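Local coordinates for freshwater cyanophage protein (Microcystis phage Mic1, PDB 6L2W) that is of unknown function but adopts a novel fold, forms a two-chain assembly and is possibly a structural protein of the phage, at residues B[61-65]-B[77-83]; B[52-57]-B[102-106]; B[18-22]-B[33-39]; B[71-76]-B[99-103]. One frame throughout, in Å; residues are numbered along the deposited sequence.

Overall arrangement
The four contacts join two helices to each other and, with several loops, to one antiparallel sheet. Contact 3 closes first along the chain, fastening the loop after strand 30-32 to strand 17-23; its centre lies about 25 Å from those of contacts 2 and 4, across the chain's centre. The other three cluster. Contacts 2 and 4 share I102 and N103 of helix 96-115, their centres about 10 Å apart, and W76 of contact 4 touches both L106 of contact 2 and I64 of contact 1. Contact 1 is nested inside the loop closed by contact 2 and crosses contact 4. Contacts 1, 3 and 4 also reach the second subunit, building both fold and dimer.

Contact 1: B[61-65]-B[77-83]; sequences KLGIE and YSGDMSY
This is a loop-to-hairpin contact: the exit of helix 51-61, closed by a Schellman motif, lies against the turn that joins antiparallel strands 75-77 and 83-89. G63 leaves the helix at phi/psi 91/22, where a CB would jam against the preceding carbonyl, so glycine suits the spot. I64 then runs extended and forms a single beta bridge with S78, their CA atoms 3.8 Å apart. G79 N donates to G63 O (3.1 Å), which also receives a CA-H...O contact from S78 CA at 3.1 Å; E65 N reaches Y77 O weakly at 3.4 Å. The hairpin makes a type I turn from S78 to M81, with M81 N to S78 O 3.1 Å, and D80 OD1 takes S82 N at 3.3 Å in an Asx turn. Beside the bridge, toward Y83, the contact is apolar. L62, chi1 m and chi2 t, lays CD2 over one face of the Y83 ring, with L62 CB 3.9 Å from Y83 CD2, while I64 CD1 meets Y83 CB at 4.1 Å. L62 and I64 also rest on L6 of strand 2-12. S78, chi1 p, uses its hydroxyl twice: S78 OG donates to D80 OD1 at 2.8 Å and accepts from Y83 N at 3.2 Å.

Contact 2: B[52-57]-B[102-106]; sequences LENVCE and INLKL
C56 and K105 face each other where helices 51-61 and 96-115 cross. C56, chi1 m, is small enough to let K105 pass closely, with C56 CB 3.5 Å from K105 CG. K105 takes chi1 t, chi2 p, then t and t, so that its aliphatic part runs across helix 51-61, past C56, to E53; there K105 NZ forms a salt bridge with E53 OE1 at 3.6 Å, E53 having chi1 t. The two segments form a helix-helix packing with axes 9.8 Å apart at closest approach, crossing at -55°, and the nearest CA atoms are those of C56 and L106, 6.1 Å apart. On the inner side L52 (t, m) brings CD2 to 3.9 Å from I102 CG1, and I102 (m, t) places CG2 4.2 Å from C56 SG. I102 and L106 both continue onto W76 of strand 75-77, linking the helix pair to the sheet. L106, m and t, sends CD2 to 3.6 Å from C56 O and 4.3 Å from C56 CB.

Contact 3: B[18-22]-B[33-39]; sequences FDAGV and LSEIEDY
Just after strand 30-32, one of the two neighbours of strand 17-23 in the sheet, the chain turns at L33 and folds back over residues 18-22. L33 opens a short 3-10 segment, 33-35, and still pairs with the strand. L33 N donates a hydrogen bond to A20 O at 3.1 Å. The CA atoms of L33 and G21 are 4.7 Å apart. The L33 side chain (chi1 m, chi2 t) carries CD1 to 3.9 Å from A20 CB and 4.4 Å from F18 CE2, so the branched leucine fills the space beside a small alanine. G21, at phi/psi 155/-161, has no side chain, and L33 CG comes within 4.0 Å of G21 N. The turn through S34 and E35 is tied by I36 N to L33 O, 3.1 Å. Here a loop takes over beside strand 17-23 where the short strand 30-32 of the antiparallel sheet ends. I36, chi1 m and chi2 t, points toward the strand, its CD1 4.2 Å from V22 CG2; both residues also touch F42. After E37 and D38, which do not reach the strand, Y39 (chi1 t) brings its ring back, with Y39 CE1 3.7 Å from V22 CG2 and Y39 OH 4.0 Å from G21 O. Y39 N also hydrogen-bonds D72 OD1 of the second subunit, and its ring meets F73 of that subunit edge-to-face.

Contact 4: B[71-76]-B[99-103]; sequences GDFRYW and IREIN
The chain of 71-76 comes in as an irregular loop and becomes strand only at Y75 and W76, while 99-103 is regular helix within 96-115, with N103 N bonded to I99 O at 2.9 Å. The closest CA pairs are R74 with I99, 6.5 Å, and W76 with N103, 8.7 Å. I99, chi1 m and chi2 t, inserts CD1 against the loop backbone: I99 CD1 is 3.5 Å from F73 O, 3.6 Å from D72 CA and 3.9 Å from G71 O. W76, chi1 m, points toward the helix, with CH2 3.9 Å from I99 CG1. Over one face of the indole lies I102, whose CG2 makes a CH-pi contact 3.9 Å from the centroid of the five-membered ring of W76. At the ring edge W76 NE1 donates to N103 OD1 at 2.7 Å, and N103 ND2 bonds N67. This strand-to-helix packing thus combines an apolar face with one directed polar bond: tryptophan gives a broad surface for isoleucine, and asparagine satisfies the buried indole nitrogen.

Contact 1: B[61-65]-B[77-83]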
loop_
_atom_site.group_PDB
_atom_site.type_symbol
_atom_site.label_atom_id
_atom_site.label_comp_id
_atom_site.label_asym_id
_atom_site.label_seq_id
_atom_site.Cartn_x
_atom_site.Cartn_y
_atom_site.Cartn_z
ATOM N N LYS B 61 -14.152 -10.627 -6.056
ATOM C CA LYS B 61 -13.620 -11.763 -6.846
ATOM C C LYS B 61 -12.116 -11.947 -6.590
ATOM O O LYS B 61 -11.599 -13.060 -6.638
ATOM C CB LYS B 61 -13.830 -11.548 -8.349
ATOM C CG LYS B 61 -14.331 -12.756 -9.127
ATOM C CD LYS B 61 -15.172 -12.402 -10.350
ATOM C CE LYS B 61 -16.536 -11.836 -9.996
ATOM N NZ LYS B 61 -17.453 -11.801 -11.161
ATOM N N LEU B 62 -11.401 -10.861 -6.329
ATOM C CA LEU B 62 -9.995 -10.979 -6.029
ATOM C C LEU B 62 -9.763 -11.268 -4.537
ATOM O O LEU B 62 -8.615 -11.474 -4.144
ATOM C CB LEU B 62 -9.305 -9.688 -6.478
ATOM C CG LEU B 62 -9.304 -9.450 -7.984
ATOM C CD1 LEU B 62 -8.662 -8.112 -8.300
ATOM C CD2 LEU B 62 -8.587 -10.562 -8.735
ATOM N N GLY B 63 -10.814 -11.279 -3.705
ATOM C CA GLY B 63 -10.651 -11.579 -2.269
ATOM C C GLY B 63 -10.417 -10.322 -1.436
ATOM O O GLY B 63 -9.921 -10.378 -0.326
ATOM N N ILE B 64 -10.819 -9.184 -1.955
ATOM C CA ILE B 64 -10.697 -7.952 -1.223
ATOM C C ILE B 64 -11.908 -7.833 -0.294
ATOM O O ILE B 64 -13.048 -8.026 -0.707
ATOM C CB ILE B 64 -10.564 -6.762 -2.188
ATOM C CG1 ILE B 64 -9.184 -6.759 -2.848
ATOM C CG2 ILE B 64 -10.863 -5.446 -1.488
ATOM C CD1 ILE B 64 -9.066 -5.818 -4.033
ATOM N N GLU B 65 -11.622 -7.492 0.949
ATOM C CA GLU B 65 -12.595 -7.554 1.998
ATOM C C GLU B 65 -12.710 -6.186 2.683
ATOM O O GLU B 65 -11.794 -5.367 2.667
ATOM C CB GLU B 65 -12.187 -8.601 3.037
ATOM C CG GLU B 65 -12.303 -10.053 2.589
ATOM C CD GLU B 65 -11.664 -11.027 3.574
ATOM O OE1 GLU B 65 -11.986 -10.954 4.775
ATOM O OE2 GLU B 65 -10.812 -11.831 3.153
ATOM N N TYR B 77 -7.563 -4.394 1.424
ATOM C CA TYR B 77 -6.601 -5.394 1.033
ATOM C C TYR B 77 -7.276 -6.746 0.776
ATOM O O TYR B 77 -8.286 -7.084 1.387
ATOM C CB TYR B 77 -5.524 -5.504 2.113
ATOM C CG TYR B 77 -4.489 -4.414 2.013
ATOM C CD1 TYR B 77 -4.644 -3.208 2.675
ATOM C CD2 TYR B 77 -3.381 -4.571 1.204
ATOM C CE1 TYR B 77 -3.705 -2.196 2.565
ATOM C CE2 TYR B 77 -2.424 -3.572 1.095
ATOM C CZ TYR B 77 -2.595 -2.376 1.765
ATOM O OH TYR B 77 -1.645 -1.403 1.639
ATOM N N SER B 78 -6.676 -7.511 -0.095
ATOM C CA SER B 78 -7.155 -8.885 -0.330
ATOM C C SER B 78 -6.623 -9.767 0.798
ATOM O O SER B 78 -5.630 -9.403 1.408
ATOM C CB SER B 78 -6.749 -9.380 -1.675
ATOM O OG SER B 78 -5.356 -9.505 -1.779
ATOM N N GLY B 79 -7.250 -10.884 1.062
ATOM C CA GLY B 79 -6.797 -11.777 2.140
ATOM C C GLY B 79 -5.402 -12.317 1.914
ATOM O O GLY B 79 -4.697 -12.460 2.891
ATOM N N ASP B 80 -5.006 -12.561 0.671
ATOM C CA ASP B 80 -3.669 -13.098 0.320
ATOM C C ASP B 80 -2.633 -11.971 0.202
ATOM O O ASP B 80 -1.475 -12.290 -0.040
ATOM C CB ASP B 80 -3.760 -14.001 -0.911
ATOM C CG ASP B 80 -4.168 -13.293 -2.183
ATOM O OD1 ASP B 80 -4.585 -12.153 -2.101
ATOM O OD2 ASP B 80 -4.054 -13.896 -3.239
ATOM N N MET B 81 -3.061 -10.725 0.355
ATOM C CA MET B 81 -2.256 -9.480 0.296
ATOM C C MET B 81 -1.685 -9.239 -1.101
ATOM O O MET B 81 -0.833 -8.407 -1.208
ATOM C CB MET B 81 -1.159 -9.430 1.359
ATOM C CG MET B 81 -1.704 -9.373 2.756
ATOM S SD MET B 81 -2.527 -7.857 3.185
ATOM C CE MET B 81 -1.220 -6.685 2.906
ATOM N N SER B 82 -2.172 -9.915 -2.117
ATOM C CA SER B 82 -1.681 -9.692 -3.481
ATOM C C SER B 82 -2.229 -8.397 -4.120
ATOM O O SER B 82 -1.631 -7.888 -5.072
ATOM C CB SER B 82 -2.060 -10.855 -4.331
ATOM O OG SER B 82 -1.408 -12.028 -3.901
ATOM N N TYR B 83 -3.388 -7.906 -3.669
ATOM C CA TYR B 83 -4.073 -6.770 -4.301
ATOM C C TYR B 83 -4.540 -5.799 -3.223
ATOM O O TYR B 83 -4.812 -6.180 -2.114
ATOM C CB TYR B 83 -5.309 -7.183 -5.117
ATOM C CG TYR B 83 -5.099 -8.388 -5.985
ATOM C CD1 TYR B 83 -4.434 -8.281 -7.190
ATOM C CD2 TYR B 83 -5.490 -9.640 -5.568
ATOM C CE1 TYR B 83 -4.173 -9.385 -7.973
ATOM C CE2 TYR B 83 -5.237 -10.764 -6.335
ATOM C CZ TYR B 83 -4.556 -10.635 -7.529
ATOM O OH TYR B 83 -4.261 -11.727 -8.284
#

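Contact 2: B[52-57]-B[102-106]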
loop_
_atom_site.group_PDB
_atom_site.type_symbol
_atom_site.label_atom_id
_atom_site.label_comp_id
_atom_site.label_asym_id
_atom_site.label_seq_id
_atom_site.Cartn_x
_atom_site.Cartn_y
_atom_site.Cartn_z
ATOM N N LEU B 52 -20.027 1.743 -8.897
ATOM C CA LEU B 52 -19.579 1.399 -7.531
ATOM C C LEU B 52 -19.742 -0.101 -7.304
ATOM O O LEU B 52 -18.800 -0.824 -6.933
ATOM C CB LEU B 52 -20.409 2.199 -6.521
ATOM C CG LEU B 52 -20.082 2.025 -5.035
ATOM C CD1 LEU B 52 -20.544 0.677 -4.491
ATOM C CD2 LEU B 52 -18.605 2.238 -4.755
ATOM N N GLU B 53 -20.961 -0.537 -7.531
ATOM C CA GLU B 53 -21.337 -1.922 -7.427
ATOM C C GLU B 53 -20.356 -2.793 -8.226
ATOM O O GLU B 53 -19.868 -3.797 -7.725
ATOM C CB GLU B 53 -22.765 -2.094 -7.952
ATOM C CG GLU B 53 -23.483 -3.303 -7.388
ATOM C CD GLU B 53 -24.967 -3.073 -7.147
ATOM O OE1 GLU B 53 -25.305 -2.384 -6.155
ATOM O OE2 GLU B 53 -25.781 -3.582 -7.956
ATOM N N ASN B 54 -20.065 -2.408 -9.458
ATOM C CA ASN B 54 -19.264 -3.257 -10.336
ATOM C C ASN B 54 -17.822 -3.340 -9.819
ATOM O O ASN B 54 -17.182 -4.358 -9.926
ATOM C CB ASN B 54 -19.293 -2.766 -11.787
ATOM C CG ASN B 54 -20.665 -2.884 -12.426
ATOM O OD1 ASN B 54 -21.095 -1.981 -13.148
ATOM N ND2 ASN B 54 -21.362 -3.982 -12.160
ATOM N N VAL B 55 -17.309 -2.232 -9.316
ATOM C CA VAL B 55 -15.972 -2.186 -8.769
ATOM C C VAL B 55 -15.927 -3.096 -7.532
ATOM O O VAL B 55 -15.006 -3.900 -7.383
ATOM C CB VAL B 55 -15.563 -0.732 -8.464
ATOM C CG1 VAL B 55 -14.516 -0.646 -7.369
ATOM C CG2 VAL B 55 -15.096 -0.009 -9.725
ATOM N N CYS B 56 -16.937 -3.014 -6.669
ATOM C CA CYS B 56 -16.894 -3.811 -5.439
ATOM C C CYS B 56 -16.980 -5.303 -5.745
ATOM O O CYS B 56 -16.402 -6.125 -5.023
ATOM C CB CYS B 56 -18.017 -3.447 -4.485
ATOM S SG CYS B 56 -17.736 -1.850 -3.688
ATOM N N GLU B 57 -17.698 -5.629 -6.798
ATOM C CA GLU B 57 -17.942 -7.024 -7.172
ATOM C C GLU B 57 -16.639 -7.633 -7.708
ATOM O O GLU B 57 -16.295 -8.804 -7.437
ATOM C CB GLU B 57 -19.066 -7.103 -8.210
ATOM C CG GLU B 57 -20.456 -6.935 -7.606
ATOM C CD GLU B 57 -21.639 -7.197 -8.536
ATOM O OE1 GLU B 57 -21.849 -6.397 -9.483
ATOM O OE2 GLU B 57 -22.363 -8.193 -8.300
ATOM N N ILE B 102 -18.669 1.244 0.782
ATOM C CA ILE B 102 -17.828 0.236 0.158
ATOM C C ILE B 102 -17.704 -0.969 1.086
ATOM O O ILE B 102 -17.803 -2.095 0.627
ATOM C CB ILE B 102 -16.462 0.812 -0.250
ATOM C CG1 ILE B 102 -16.664 1.780 -1.416
ATOM C CG2 ILE B 102 -15.457 -0.299 -0.576
ATOM C CD1 ILE B 102 -15.403 2.471 -1.882
ATOM N N ASN B 103 -17.504 -0.698 2.364
ATOM C CA ASN B 103 -17.389 -1.728 3.376
ATOM C C ASN B 103 -18.687 -2.540 3.490
ATOM O O ASN B 103 -18.618 -3.768 3.616
ATOM C CB ASN B 103 -17.008 -1.119 4.725
ATOM C CG ASN B 103 -15.508 -1.007 4.906
ATOM O OD1 ASN B 103 -14.754 -1.779 4.316
ATOM N ND2 ASN B 103 -15.067 -0.103 5.770
ATOM N N LEU B 104 -19.849 -1.885 3.450
ATOM C CA LEU B 104 -21.126 -2.606 3.521
ATOM C C LEU B 104 -21.210 -3.571 2.326
ATOM O O LEU B 104 -21.468 -4.753 2.484
ATOM C CB LEU B 104 -22.299 -1.612 3.547
ATOM C CG LEU B 104 -23.701 -2.205 3.350
ATOM C CD1 LEU B 104 -24.004 -3.244 4.411
ATOM C CD2 LEU B 104 -24.784 -1.123 3.350
ATOM N N LYS B 105 -20.941 -3.068 1.141
ATOM C CA LYS B 105 -21.059 -3.865 -0.063
ATOM C C LYS B 105 -20.048 -5.021 -0.044
ATOM O O LYS B 105 -20.418 -6.180 -0.280
ATOM C CB LYS B 105 -20.892 -2.973 -1.291
ATOM C CG LYS B 105 -21.017 -3.706 -2.616
ATOM C CD LYS B 105 -22.436 -4.065 -2.981
ATOM C CE LYS B 105 -22.482 -5.041 -4.134
ATOM N NZ LYS B 105 -23.867 -5.288 -4.590
ATOM N N LEU B 106 -18.788 -4.740 0.277
ATOM C CA LEU B 106 -17.773 -5.804 0.272
ATOM C C LEU B 106 -18.153 -6.865 1.298
ATOM O O LEU B 106 -17.936 -8.056 1.086
ATOM C CB LEU B 106 -16.398 -5.233 0.603
ATOM C CG LEU B 106 -15.734 -4.425 -0.509
ATOM C CD1 LEU B 106 -14.512 -3.711 0.044
ATOM C CD2 LEU B 106 -15.345 -5.305 -1.691
#

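Contact 3: B[18-22]-B[33-39]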
loop_
_atom_site.group_PDB
_atom_site.type_symbol
_atom_site.label_atom_id
_atom_site.label_comp_id
_atom_site.label_asym_id
_atom_site.label_seq_id
_atom_site.Cartn_x
_atom_site.Cartn_y
_atom_site.Cartn_z
ATOM N N PHE B 18 10.268 -8.044 -6.762
ATOM C CA PHE B 18 9.049 -7.357 -6.415
ATOM C C PHE B 18 8.246 -7.170 -7.696
ATOM O O PHE B 18 8.766 -6.619 -8.654
ATOM C CB PHE B 18 9.354 -5.993 -5.786
ATOM C CG PHE B 18 8.134 -5.252 -5.304
ATOM C CD1 PHE B 18 7.287 -5.821 -4.365
ATOM C CD2 PHE B 18 7.843 -3.982 -5.768
ATOM C CE1 PHE B 18 6.155 -5.152 -3.929
ATOM C CE2 PHE B 18 6.720 -3.305 -5.315
ATOM C CZ PHE B 18 5.872 -3.897 -4.408
ATOM N N ASP B 19 7.008 -7.635 -7.691
ATOM C CA ASP B 19 6.182 -7.671 -8.888
ATOM C C ASP B 19 4.906 -6.870 -8.608
ATOM O O ASP B 19 3.927 -7.452 -8.128
ATOM C CB ASP B 19 5.895 -9.128 -9.278
ATOM C CG ASP B 19 5.118 -9.328 -10.577
ATOM O OD1 ASP B 19 4.737 -8.314 -11.228
ATOM O OD2 ASP B 19 4.910 -10.500 -10.945
ATOM N N ALA B 20 4.914 -5.564 -8.896
ATOM C CA ALA B 20 3.756 -4.716 -8.613
ATOM C C ALA B 20 3.304 -3.924 -9.851
ATOM O O ALA B 20 3.914 -3.991 -10.891
ATOM C CB ALA B 20 4.066 -3.794 -7.457
ATOM N N GLY B 21 2.205 -3.182 -9.680
ATOM C CA GLY B 21 1.546 -2.429 -10.728
ATOM C C GLY B 21 0.065 -2.215 -10.412
ATOM O O GLY B 21 -0.357 -2.372 -9.280
ATOM N N VAL B 22 -0.717 -1.901 -11.446
ATOM C CA VAL B 22 -2.094 -1.465 -11.344
ATOM C C VAL B 22 -2.931 -2.377 -12.239
ATOM O O VAL B 22 -2.469 -2.831 -13.293
ATOM C CB VAL B 22 -2.219 0.011 -11.762
ATOM C CG1 VAL B 22 -3.660 0.459 -11.897
ATOM C CG2 VAL B 22 -1.474 0.925 -10.805
ATOM N N LEU B 33 4.786 -2.013 -13.172
ATOM C CA LEU B 33 5.492 -0.800 -12.782
ATOM C C LEU B 33 6.460 -0.348 -13.868
ATOM O O LEU B 33 6.623 0.843 -14.079
ATOM C CB LEU B 33 6.287 -1.078 -11.505
ATOM C CG LEU B 33 5.494 -0.901 -10.229
ATOM C CD1 LEU B 33 6.402 -1.046 -9.025
ATOM C CD2 LEU B 33 4.809 0.454 -10.234
ATOM N N SER B 34 7.128 -1.317 -14.478
ATOM C CA SER B 34 8.104 -1.071 -15.533
ATOM C C SER B 34 7.474 -0.290 -16.693
ATOM O O SER B 34 8.173 0.455 -17.365
ATOM C CB SER B 34 8.642 -2.374 -16.015
ATOM O OG SER B 34 7.568 -3.183 -16.470
ATOM N N GLU B 35 6.168 -0.475 -16.916
ATOM C CA GLU B 35 5.431 0.141 -18.038
ATOM C C GLU B 35 4.694 1.415 -17.594
ATOM O O GLU B 35 3.879 1.931 -18.362
ATOM C CB GLU B 35 4.373 -0.811 -18.623
ATOM C CG GLU B 35 4.834 -2.247 -18.842
ATOM C CD GLU B 35 3.724 -3.250 -19.144
ATOM O OE1 GLU B 35 3.371 -3.398 -20.331
ATOM O OE2 GLU B 35 3.212 -3.896 -18.194
ATOM N N ILE B 36 4.922 1.910 -16.379
ATOM C CA ILE B 36 4.138 3.050 -15.860
ATOM C C ILE B 36 5.106 4.209 -15.606
ATOM O O ILE B 36 6.063 4.063 -14.840
ATOM C CB ILE B 36 3.354 2.693 -14.576
ATOM C CG1 ILE B 36 2.246 1.664 -14.816
ATOM C CG2 ILE B 36 2.786 3.943 -13.928
ATOM C CD1 ILE B 36 1.667 1.102 -13.551
ATOM N N GLU B 37 4.799 5.364 -16.195
ATOM C CA GLU B 37 5.722 6.475 -16.215
ATOM C C GLU B 37 5.388 7.455 -15.089
ATOM O O GLU B 37 6.296 7.898 -14.382
ATOM C CB GLU B 37 5.710 7.147 -17.588
ATOM C CG GLU B 37 7.099 7.261 -18.196
ATOM C CD GLU B 37 7.539 8.690 -18.449
ATOM O OE1 GLU B 37 7.896 9.378 -17.473
ATOM O OE2 GLU B 37 7.500 9.116 -19.614
ATOM N N ASP B 38 4.118 7.785 -14.900
ATOM C CA ASP B 38 3.768 8.714 -13.820
ATOM C C ASP B 38 2.797 7.999 -12.867
ATOM O O ASP B 38 1.576 8.119 -13.014
ATOM C CB ASP B 38 3.263 10.028 -14.430
ATOM C CG ASP B 38 2.665 11.004 -13.438
ATOM O OD1 ASP B 38 3.024 10.937 -12.246
ATOM O OD2 ASP B 38 1.823 11.805 -13.866
ATOM N N TYR B 39 3.360 7.282 -11.880
ATOM C CA TYR B 39 2.645 6.186 -11.211
ATOM C C TYR B 39 1.458 6.724 -10.421
ATOM O O TYR B 39 0.372 6.167 -10.460
ATOM C CB TYR B 39 3.536 5.368 -10.271
ATOM C CG TYR B 39 2.782 4.268 -9.560
ATOM C CD1 TYR B 39 2.554 3.057 -10.181
ATOM C CD2 TYR B 39 2.237 4.454 -8.302
ATOM C CE1 TYR B 39 1.824 2.051 -9.579
ATOM C CE2 TYR B 39 1.507 3.458 -7.673
ATOM C CZ TYR B 39 1.304 2.246 -8.316
ATOM O OH TYR B 39 0.607 1.224 -7.736
#

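Contact 4: B[71-76]-B[99-103]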
loop_
_atom_site.group_PDB
_atom_site.type_symbol
_atom_site.label_atom_id
_atom_site.label_comp_id
_atom_site.label_asym_id
_atom_site.label_seq_id
_atom_site.Cartn_x
_atom_site.Cartn_y
_atom_site.Cartn_z
ATOM N N GLY B 71 -13.808 4.965 10.397
ATOM C CA GLY B 71 -13.350 6.324 10.079
ATOM C C GLY B 71 -12.970 6.540 8.638
ATOM O O GLY B 71 -13.762 6.209 7.779
ATOM N N ASP B 72 -11.792 7.080 8.406
ATOM C CA ASP B 72 -11.370 7.473 7.041
ATOM C C ASP B 72 -10.220 6.628 6.503
ATOM O O ASP B 72 -9.416 7.196 5.790
ATOM C CB ASP B 72 -11.021 8.959 6.985
ATOM C CG ASP B 72 -9.795 9.371 7.782
ATOM O OD1 ASP B 72 -9.236 8.529 8.477
ATOM O OD2 ASP B 72 -9.427 10.540 7.700
ATOM N N PHE B 73 -10.127 5.357 6.833
ATOM C CA PHE B 73 -9.083 4.496 6.228
ATOM C C PHE B 73 -9.619 4.133 4.848
ATOM O O PHE B 73 -10.662 3.523 4.790
ATOM C CB PHE B 73 -8.767 3.310 7.136
ATOM C CG PHE B 73 -7.611 2.449 6.708
ATOM C CD1 PHE B 73 -6.309 2.841 6.937
ATOM C CD2 PHE B 73 -7.825 1.229 6.106
ATOM C CE1 PHE B 73 -5.248 2.040 6.561
ATOM C CE2 PHE B 73 -6.762 0.431 5.727
ATOM C CZ PHE B 73 -5.476 0.837 5.951
ATOM N N ARG B 74 -8.923 4.522 3.804
ATOM C CA ARG B 74 -9.417 4.386 2.416
ATOM C C ARG B 74 -8.698 3.283 1.651
ATOM O O ARG B 74 -8.511 3.440 0.461
ATOM C CB ARG B 74 -9.228 5.728 1.713
ATOM C CG ARG B 74 -7.789 6.209 1.675
ATOM C CD ARG B 74 -7.733 7.621 1.165
ATOM N NE ARG B 74 -6.388 8.123 1.031
ATOM C CZ ARG B 74 -5.650 7.975 -0.042
ATOM N NH1 ARG B 74 -6.177 7.532 -1.160
ATOM N NH2 ARG B 74 -4.373 8.269 -0.005
ATOM N N TYR B 75 -8.364 2.208 2.307
ATOM C CA TYR B 75 -7.685 1.103 1.662
ATOM C C TYR B 75 -8.370 -0.209 2.035
ATOM O O TYR B 75 -8.765 -0.408 3.164
ATOM C CB TYR B 75 -6.213 1.030 2.089
ATOM C CG TYR B 75 -5.458 2.326 1.951
ATOM C CD1 TYR B 75 -5.434 3.256 2.971
ATOM C CD2 TYR B 75 -4.813 2.650 0.780
ATOM C CE1 TYR B 75 -4.745 4.454 2.847
ATOM C CE2 TYR B 75 -4.118 3.839 0.637
ATOM C CZ TYR B 75 -4.074 4.747 1.677
ATOM O OH TYR B 75 -3.402 5.935 1.525
ATOM N N TRP B 76 -8.432 -1.095 1.056
ATOM C CA TRP B 76 -8.963 -2.430 1.227
ATOM C C TRP B 76 -7.987 -3.434 0.619
ATOM O O TRP B 76 -7.723 -3.375 -0.566
ATOM C CB TRP B 76 -10.333 -2.557 0.550
ATOM C CG TRP B 76 -11.381 -1.652 1.120
ATOM C CD1 TRP B 76 -12.356 -1.969 2.025
ATOM C CD2 TRP B 76 -11.549 -0.256 0.832
ATOM N NE1 TRP B 76 -13.116 -0.864 2.324
ATOM C CE2 TRP B 76 -12.656 0.198 1.597
ATOM C CE3 TRP B 76 -10.870 0.652 0.013
ATOM C CZ2 TRP B 76 -13.114 1.510 1.547
ATOM C CZ3 TRP B 76 -11.321 1.956 -0.025
ATOM C CH2 TRP B 76 -12.417 2.380 0.740
ATOM N N ILE B 99 -16.622 5.271 2.260
ATOM C CA ILE B 99 -15.895 4.145 2.830
ATOM C C ILE B 99 -16.907 3.185 3.450
ATOM O O ILE B 99 -16.798 1.987 3.241
ATOM C CB ILE B 99 -14.819 4.617 3.828
ATOM C CG1 ILE B 99 -13.653 5.269 3.084
ATOM C CG2 ILE B 99 -14.329 3.481 4.715
ATOM C CD1 ILE B 99 -12.795 6.158 3.952
ATOM N N ARG B 100 -17.873 3.741 4.184
ATOM C CA ARG B 100 -18.973 2.999 4.779
ATOM C C ARG B 100 -19.718 2.217 3.689
ATOM O O ARG B 100 -19.965 1.008 3.827
ATOM C CB ARG B 100 -19.898 3.959 5.533
ATOM C CG ARG B 100 -20.970 3.269 6.370
ATOM C CD ARG B 100 -21.454 4.049 7.593
ATOM N NE ARG B 100 -22.378 5.152 7.327
ATOM C CZ ARG B 100 -22.110 6.449 7.527
ATOM N NH1 ARG B 100 -20.893 6.844 7.876
ATOM N NH2 ARG B 100 -23.069 7.349 7.376
ATOM N N GLU B 101 -20.049 2.880 2.595
ATOM C CA GLU B 101 -20.783 2.222 1.524
ATOM C C GLU B 101 -19.976 1.035 0.981
ATOM O O GLU B 101 -20.537 -0.046 0.740
ATOM C CB GLU B 101 -21.079 3.189 0.384
ATOM C CG GLU B 101 -22.168 4.186 0.727
ATOM C CD GLU B 101 -22.542 5.163 -0.381
ATOM O OE1 GLU B 101 -22.240 4.875 -1.576
ATOM O OE2 GLU B 101 -23.153 6.208 -0.046
ATOM N N ILE B 102 -18.669 1.244 0.782
ATOM C CA ILE B 102 -17.828 0.236 0.158
ATOM C C ILE B 102 -17.704 -0.969 1.086
ATOM O O ILE B 102 -17.803 -2.095 0.627
ATOM C CB ILE B 102 -16.462 0.812 -0.250
ATOM C CG1 ILE B 102 -16.664 1.780 -1.416
ATOM C CG2 ILE B 102 -15.457 -0.299 -0.576
ATOM C CD1 ILE B 102 -15.403 2.471 -1.882
ATOM N N ASN B 103 -17.504 -0.698 2.364
ATOM C CA ASN B 103 -17.389 -1.728 3.376
ATOM C C ASN B 103 -18.687 -2.540 3.490
ATOM O O ASN B 103 -18.618 -3.768 3.616
ATOM C CB ASN B 103 -17.008 -1.119 4.725
ATOM C CG ASN B 103 -15.508 -1.007 4.906
ATOM O OD1 ASN B 103 -14.754 -1.779 4.316
ATOM N ND2 ASN B 103 -15.067 -0.103 5.770
#